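PDB 6K40: alkyl hydroperoxide reductase AhpD from Deinococcus radiodurans R1, which probably reduces peroxides as an AhpD-like peroxiredoxin, contributing to antioxidant defence. Local coordinates for residues G88-V93 with M173-N178. Numbering follows the deposited sequence.
Sequences GLNRCV and MFNMTN
Asn90 reaches from the C-terminal end of helix 76-90 to Asn175 and Asn178, one turn apart on helix 161-184, and ties two helices of the all-helical AhpD-like fold together. The helix end is a Schellman motif: Arg91, with positive phi, is its C-prime residue, and Cys92 N bonds back to Ser87 O. Followed outward, Asn90 CB lies 3.8 Å from Asn178 CB and 3.4 Å from Asn178 OD1. CG, anti to the carbonyl carbon (chi1 -70°), carries the amide across to helix 161-184. At the tip, ND2 donates twice, each N-H nearly straight at its acceptor. Asn178 OD1, at 3.0 Å from Asn90 ND2, is met in its carbonyl plane on a lone pair; Asn175 OD1, at 3.2 Å from the same nitrogen, is approached from above its carbonyl plane. Both acceptors lie in or close to the Asn90 amide plane, consistent with the two bonds holding its rotation; that plane stands 76° from each partner amide. The accepting amides are held by their other ends: Asn175 ND2 bonds to Ile171 O and Thr140 OG1, Asn178 ND2 to Ser87 OG. Asn178 also packs on Cys92, N-cap of helix 93-107, and Cys95, a CXXC pair that is probably the redox centre, as in AhpD relatives. Cys92 CB rests 3.5 Å from Asn178 ND2, and chi1 of 174° sets Cys92 SG 3.8 Å from Asn178 CA.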
loop_
_atom_site.group_PDB
_atom_site.type_symbol
_atom_site.label_atom_id
_atom_site.label_comp_id
_atom_site.label_asym_id
_atom_site.label_seq_id
_atom_site.Cartn_x
_atom_site.Cartn_y
_atom_site.Cartn_z
ATOM N N GLY A 88 1.135 6.031 -2.928
ATOM C CA GLY A 88 0.008 5.271 -2.418
ATOM C C GLY A 88 -1.323 5.869 -2.828
ATOM O O GLY A 88 -2.260 5.141 -3.167
ATOM N N LEU A 89 -1.418 7.200 -2.819
ATOM C CA LEU A 89 -2.668 7.848 -3.204
ATOM C C LEU A 89 -2.987 7.615 -4.678
ATOM O O LEU A 89 -4.128 7.298 -5.032
ATOM C CB LEU A 89 -2.593 9.343 -2.907
ATOM C CG LEU A 89 -2.702 9.698 -1.430
ATOM C CD1 LEU A 89 -2.509 11.189 -1.245
ATOM C CD2 LEU A 89 -4.048 9.238 -0.880
ATOM N N ASN A 90 -1.994 7.774 -5.553
ATOM C CA ASN A 90 -2.209 7.556 -6.977
ATOM C C ASN A 90 -2.164 6.085 -7.360
ATOM O O ASN A 90 -2.481 5.749 -8.509
ATOM C CB ASN A 90 -1.175 8.337 -7.792
ATOM C CG ASN A 90 -1.403 9.836 -7.731
ATOM O OD1 ASN A 90 -2.537 10.305 -7.813
ATOM N ND2 ASN A 90 -0.322 10.596 -7.581
ATOM N N ARG A 91 -1.791 5.209 -6.428
ATOM C CA ARG A 91 -1.752 3.765 -6.661
ATOM C C ARG A 91 -0.799 3.411 -7.800
ATOM O O ARG A 91 -1.162 2.724 -8.757
ATOM C CB ARG A 91 -3.157 3.210 -6.919
ATOM C CG ARG A 91 -4.075 3.342 -5.720
ATOM C CD ARG A 91 -5.496 2.952 -6.052
ATOM N NE ARG A 91 -5.622 1.525 -6.325
ATOM C CZ ARG A 91 -6.666 0.978 -6.937
ATOM N NH1 ARG A 91 -7.676 1.743 -7.339
ATOM N NH2 ARG A 91 -6.705 -0.332 -7.148
ATOM N N CYS A 92 0.438 3.882 -7.684
ATOM C CA CYS A 92 1.484 3.552 -8.641
ATOM C C CYS A 92 2.410 2.510 -8.022
ATOM O O CYS A 92 3.100 2.798 -7.039
ATOM C CB CYS A 92 2.264 4.807 -9.037
ATOM S SG CYS A 92 3.690 4.470 -10.075
ATOM N N VAL A 93 2.423 1.307 -8.603
ATOM C CA VAL A 93 3.167 0.201 -8.008
ATOM C C VAL A 93 4.668 0.453 -8.086
ATOM O O VAL A 93 5.401 0.200 -7.123
ATOM C CB VAL A 93 2.781 -1.127 -8.678
ATOM C CG1 VAL A 93 3.735 -2.234 -8.262
ATOM C CG2 VAL A 93 1.347 -1.495 -8.333
ATOM N N MET A 173 6.135 16.452 -8.504
ATOM C CA MET A 173 6.972 15.587 -9.327
ATOM C C MET A 173 6.572 14.129 -9.186
ATOM O O MET A 173 6.653 13.363 -10.152
ATOM C CB MET A 173 8.440 15.782 -8.939
ATOM C CG MET A 173 9.435 14.819 -9.578
ATOM S SD MET A 173 9.339 14.703 -11.377
ATOM C CE MET A 173 9.326 16.424 -11.854
ATOM N N PHE A 174 6.103 13.728 -8.008
ATOM C CA PHE A 174 5.641 12.354 -7.907
ATOM C C PHE A 174 4.236 12.201 -8.466
ATOM O O PHE A 174 3.903 11.133 -8.990
ATOM C CB PHE A 174 5.757 11.861 -6.467
ATOM C CG PHE A 174 7.137 11.396 -6.138
ATOM C CD1 PHE A 174 7.577 10.155 -6.567
ATOM C CD2 PHE A 174 8.023 12.226 -5.475
ATOM C CE1 PHE A 174 8.861 9.733 -6.302
ATOM C CE2 PHE A 174 9.310 11.810 -5.206
ATOM C CZ PHE A 174 9.733 10.561 -5.625
ATOM N N ASN A 175 3.429 13.265 -8.434
ATOM C CA ASN A 175 2.191 13.241 -9.208
ATOM C C ASN A 175 2.465 13.077 -10.698
ATOM O O ASN A 175 1.607 12.578 -11.435
ATOM C CB ASN A 175 1.382 14.507 -8.947
ATOM C CG ASN A 175 0.416 14.344 -7.798
ATOM O OD1 ASN A 175 -0.661 13.769 -7.958
ATOM N ND2 ASN A 175 0.801 14.834 -6.625
ATOM N N MET A 176 3.648 13.493 -11.158
ATOM C CA MET A 176 4.021 13.279 -12.558
ATOM C C MET A 176 4.546 11.862 -12.802
ATOM O O MET A 176 4.136 11.190 -13.762
ATOM C CB MET A 176 5.080 14.293 -12.992
ATOM C CG MET A 176 5.770 13.881 -14.280
ATOM S SD MET A 176 7.498 14.332 -14.419
ATOM C CE MET A 176 7.356 15.995 -15.049
ATOM N N THR A 177 5.469 11.400 -11.953
ATOM C CA THR A 177 6.077 10.092 -12.183
ATOM C C THR A 177 5.062 8.968 -12.007
ATOM O O THR A 177 5.115 7.964 -12.728
ATOM C CB THR A 177 7.274 9.875 -11.254
ATOM O OG1 THR A 177 6.845 9.886 -9.884
ATOM C CG2 THR A 177 8.328 10.954 -11.476
ATOM N N ASN A 178 4.133 9.113 -11.057
ATOM C CA ASN A 178 3.049 8.144 -10.923
ATOM C C ASN A 178 2.287 8.000 -12.232
ATOM O O ASN A 178 2.009 6.885 -12.686
ATOM C CB ASN A 178 2.098 8.571 -9.805
ATOM C CG ASN A 178 2.721 8.470 -8.435
ATOM O OD1 ASN A 178 2.141 8.927 -7.451
ATOM N ND2 ASN A 178 3.907 7.877 -8.359
#